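Local coordinates for protein Lip_vut3, C2L (Metagenome, PDB 6NKD) that probably hydrolyses ester bonds of lipids as a lipase of the GDSL family, with a likely role in spore germination, at residues 63-66 and 67-71. Residues are numbered along the deposited sequence; the frame is centred on the assembly and turned at random.
Sequences PFIM and EQVKK
A trans chi1 (179°) sets the ring of F64 beside its own carbonyl carbon and carries it outward from the helix, and Q68, bent at chi2 (-55°), brings its amide back to it. Both lie one turn apart on the short helix 63-71, which leads into strand 74-77 of the parallel sheet of this GDSL, or SGNH-type, hydrolase. CG of Q68 sits over one ring face, displaced toward the rim, and the amide, its plane turned 47° from the ring, brings NE2 to 3.4 Å from CE1 of F64. The backbone bond joining this pair, Q68 N to F64 O (3.3 Å), is weak; V69 N to I65 O (3.0 Å) is firmer. P63 suits the first turn, whose backbone nitrogens donate to no carbonyl within the helix, so its missing N-H costs nothing. The branched I65 and V69 form an apolar stripe, CG2 to CG2 4.2 Å, with I65 packing on F46 of strand 41-47 and V69 on I121 of helix 98-122. F21 of a second subunit packs on F64 and I65. Glutamine serves two neighbours: its methylenes lie against the ring, while K71 NZ donates a hydrogen bond to Q68 OE1 (2.6 Å) from above the amide's carbonyl plane.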
ATOM      1  N   PRO A  63      -9.862 -24.836  -5.992  1.00105.15           N
ATOM      2  CA  PRO A  63     -11.266 -24.993  -6.405  1.00104.42           C
ATOM      3  C   PRO A  63     -11.924 -23.688  -6.816  1.00 99.61           C
ATOM      4  O   PRO A  63     -12.668 -23.661  -7.804  1.00 98.35           O
ATOM      5  CB  PRO A  63     -11.927 -25.609  -5.163  1.00108.83           C
ATOM      6  CG  PRO A  63     -11.037 -25.226  -4.025  1.00109.17           C
ATOM      7  CD  PRO A  63      -9.647 -25.206  -4.583  1.00107.03           C
ATOM      8  N   PHE A  64     -11.662 -22.595  -6.095  1.00 96.83           N
ATOM      9  CA  PHE A  64     -12.275 -21.320  -6.451  1.00 93.95           C
ATOM     10  C   PHE A  64     -11.682 -20.758  -7.736  1.00 89.28           C
ATOM     11  O   PHE A  64     -12.392 -20.132  -8.533  1.00 88.66           O
ATOM     12  CB  PHE A  64     -12.119 -20.321  -5.306  1.00 92.32           C
ATOM     13  CG  PHE A  64     -12.704 -18.969  -5.599  1.00 88.95           C
ATOM     14  CD1 PHE A  64     -14.061 -18.826  -5.840  1.00 89.59           C
ATOM     15  CD2 PHE A  64     -11.901 -17.841  -5.624  1.00 84.86           C
ATOM     16  CE1 PHE A  64     -14.603 -17.583  -6.108  1.00 87.22           C
ATOM     17  CE2 PHE A  64     -12.439 -16.596  -5.890  1.00 82.96           C
ATOM     18  CZ  PHE A  64     -13.792 -16.467  -6.132  1.00 82.62           C
ATOM     19  N   ILE A  65     -10.384 -20.969  -7.957  1.00 85.52           N
ATOM     20  CA  ILE A  65      -9.759 -20.476  -9.179  1.00 79.54           C
ATOM     21  C   ILE A  65     -10.209 -21.302 -10.379  1.00 81.43           C
ATOM     22  O   ILE A  65     -10.401 -20.770 -11.478  1.00 78.75           O
ATOM     23  CB  ILE A  65      -8.227 -20.467  -9.027  1.00 75.68           C
ATOM     24  CG1 ILE A  65      -7.827 -19.603  -7.829  1.00 74.16           C
ATOM     25  CG2 ILE A  65      -7.562 -19.959 -10.298  1.00 70.63           C
ATOM     26  CD1 ILE A  65      -6.335 -19.418  -7.672  1.00 71.30           C
HETATM   27  N   MSE A  66     -10.401 -22.603 -10.188  1.00 86.50           N
HETATM   28  CA  MSE A  66     -10.885 -23.456 -11.267  1.00 89.51           C
HETATM   29  C   MSE A  66     -12.308 -23.076 -11.653  1.00 92.72           C
HETATM   30  O   MSE A  66     -12.700 -23.204 -12.813  1.00 93.30           O
HETATM   31  CB  MSE A  66     -10.827 -24.930 -10.871  1.00 94.05           C
HETATM   32  CG  MSE A  66     -10.057 -25.777 -11.863  1.00 94.66           C
HETATM   33 SE   MSE A  66     -10.237 -27.697 -11.602  0.53101.68          SE
HETATM   34  CE  MSE A  66     -11.853 -27.995 -12.654  1.00104.49           C
ATOM     35  N   GLU A  67     -13.075 -22.611 -10.665  1.00 95.80           N
ATOM     36  CA  GLU A  67     -14.425 -22.128 -10.938  1.00 99.00           C
ATOM     37  C   GLU A  67     -14.398 -20.957 -11.912  1.00 94.07           C
ATOM     38  O   GLU A  67     -15.119 -20.954 -12.918  1.00 95.05           O
ATOM     39  CB  GLU A  67     -15.109 -21.724  -9.630  1.00104.03           C
ATOM     40  CG  GLU A  67     -15.587 -22.889  -8.778  1.00111.78           C
ATOM     41  CD  GLU A  67     -17.004 -23.308  -9.112  1.00120.95           C
ATOM     42  OE1 GLU A  67     -17.695 -22.552  -9.825  1.00122.69           O
ATOM     43  OE2 GLU A  67     -17.428 -24.394  -8.659  1.00126.78           O
ATOM     44  N   GLN A  68     -13.558 -19.957 -11.636  1.00 88.95           N
ATOM     45  CA  GLN A  68     -13.536 -18.759 -12.470  1.00 85.39           C
ATOM     46  C   GLN A  68     -12.865 -19.013 -13.813  1.00 82.28           C
ATOM     47  O   GLN A  68     -13.185 -18.337 -14.798  1.00 81.42           O
ATOM     48  CB  GLN A  68     -12.834 -17.621 -11.729  1.00 82.53           C
ATOM     49  CG  GLN A  68     -13.373 -17.378 -10.330  1.00 85.70           C
ATOM     50  CD  GLN A  68     -14.870 -17.132 -10.315  1.00 89.85           C
ATOM     51  OE1 GLN A  68     -15.398 -16.389 -11.144  1.00 89.58           O
ATOM     52  NE2 GLN A  68     -15.562 -17.761  -9.373  1.00 93.91           N
ATOM     53  N   VAL A  69     -11.936 -19.969 -13.877  1.00 80.96           N
ATOM     54  CA  VAL A  69     -11.305 -20.296 -15.152  1.00 79.08           C
ATOM     55  C   VAL A  69     -12.278 -21.047 -16.051  1.00 82.75           C
ATOM     56  O   VAL A  69     -12.328 -20.817 -17.266  1.00 81.92           O
ATOM     57  CB  VAL A  69     -10.009 -21.093 -14.917  1.00 78.69           C
ATOM     58  CG1 VAL A  69      -9.489 -21.677 -16.224  1.00 78.32           C
ATOM     59  CG2 VAL A  69      -8.952 -20.205 -14.276  1.00 75.25           C
ATOM     60  N   LYS A  70     -13.073 -21.949 -15.471  1.00 87.77           N
ATOM     61  CA  LYS A  70     -14.037 -22.705 -16.265  1.00 92.58           C
ATOM     62  C   LYS A  70     -15.098 -21.792 -16.863  1.00 94.17           C
ATOM     63  O   LYS A  70     -15.500 -21.967 -18.020  1.00 95.93           O
ATOM     64  CB  LYS A  70     -14.686 -23.790 -15.405  1.00 96.77           C
ATOM     65  CG  LYS A  70     -15.703 -24.642 -16.145  1.00101.04           C
ATOM     66  CD  LYS A  70     -16.370 -25.637 -15.212  1.00105.26           C
ATOM     67  CE  LYS A  70     -17.326 -26.542 -15.969  1.00109.56           C
ATOM     68  NZ  LYS A  70     -16.617 -27.343 -17.005  1.00108.35           N
ATOM     69  N   LYS A  71     -15.563 -20.808 -16.093  1.00 94.76           N
ATOM     70  CA  LYS A  71     -16.558 -19.860 -16.577  1.00 97.17           C
ATOM     71  C   LYS A  71     -15.967 -18.788 -17.480  1.00 92.62           C
ATOM     72  O   LYS A  71     -16.725 -18.070 -18.140  1.00 93.60           O
ATOM     73  CB  LYS A  71     -17.261 -19.184 -15.397  1.00101.32           C
ATOM     74  CG  LYS A  71     -17.910 -20.142 -14.414  1.00109.74           C
ATOM     75  CD  LYS A  71     -18.486 -19.406 -13.207  1.00115.81           C
ATOM     76  CE  LYS A  71     -17.399 -18.715 -12.391  1.00113.50           C
ATOM     77  NZ  LYS A  71     -17.155 -17.305 -12.812  1.00111.52           N
TER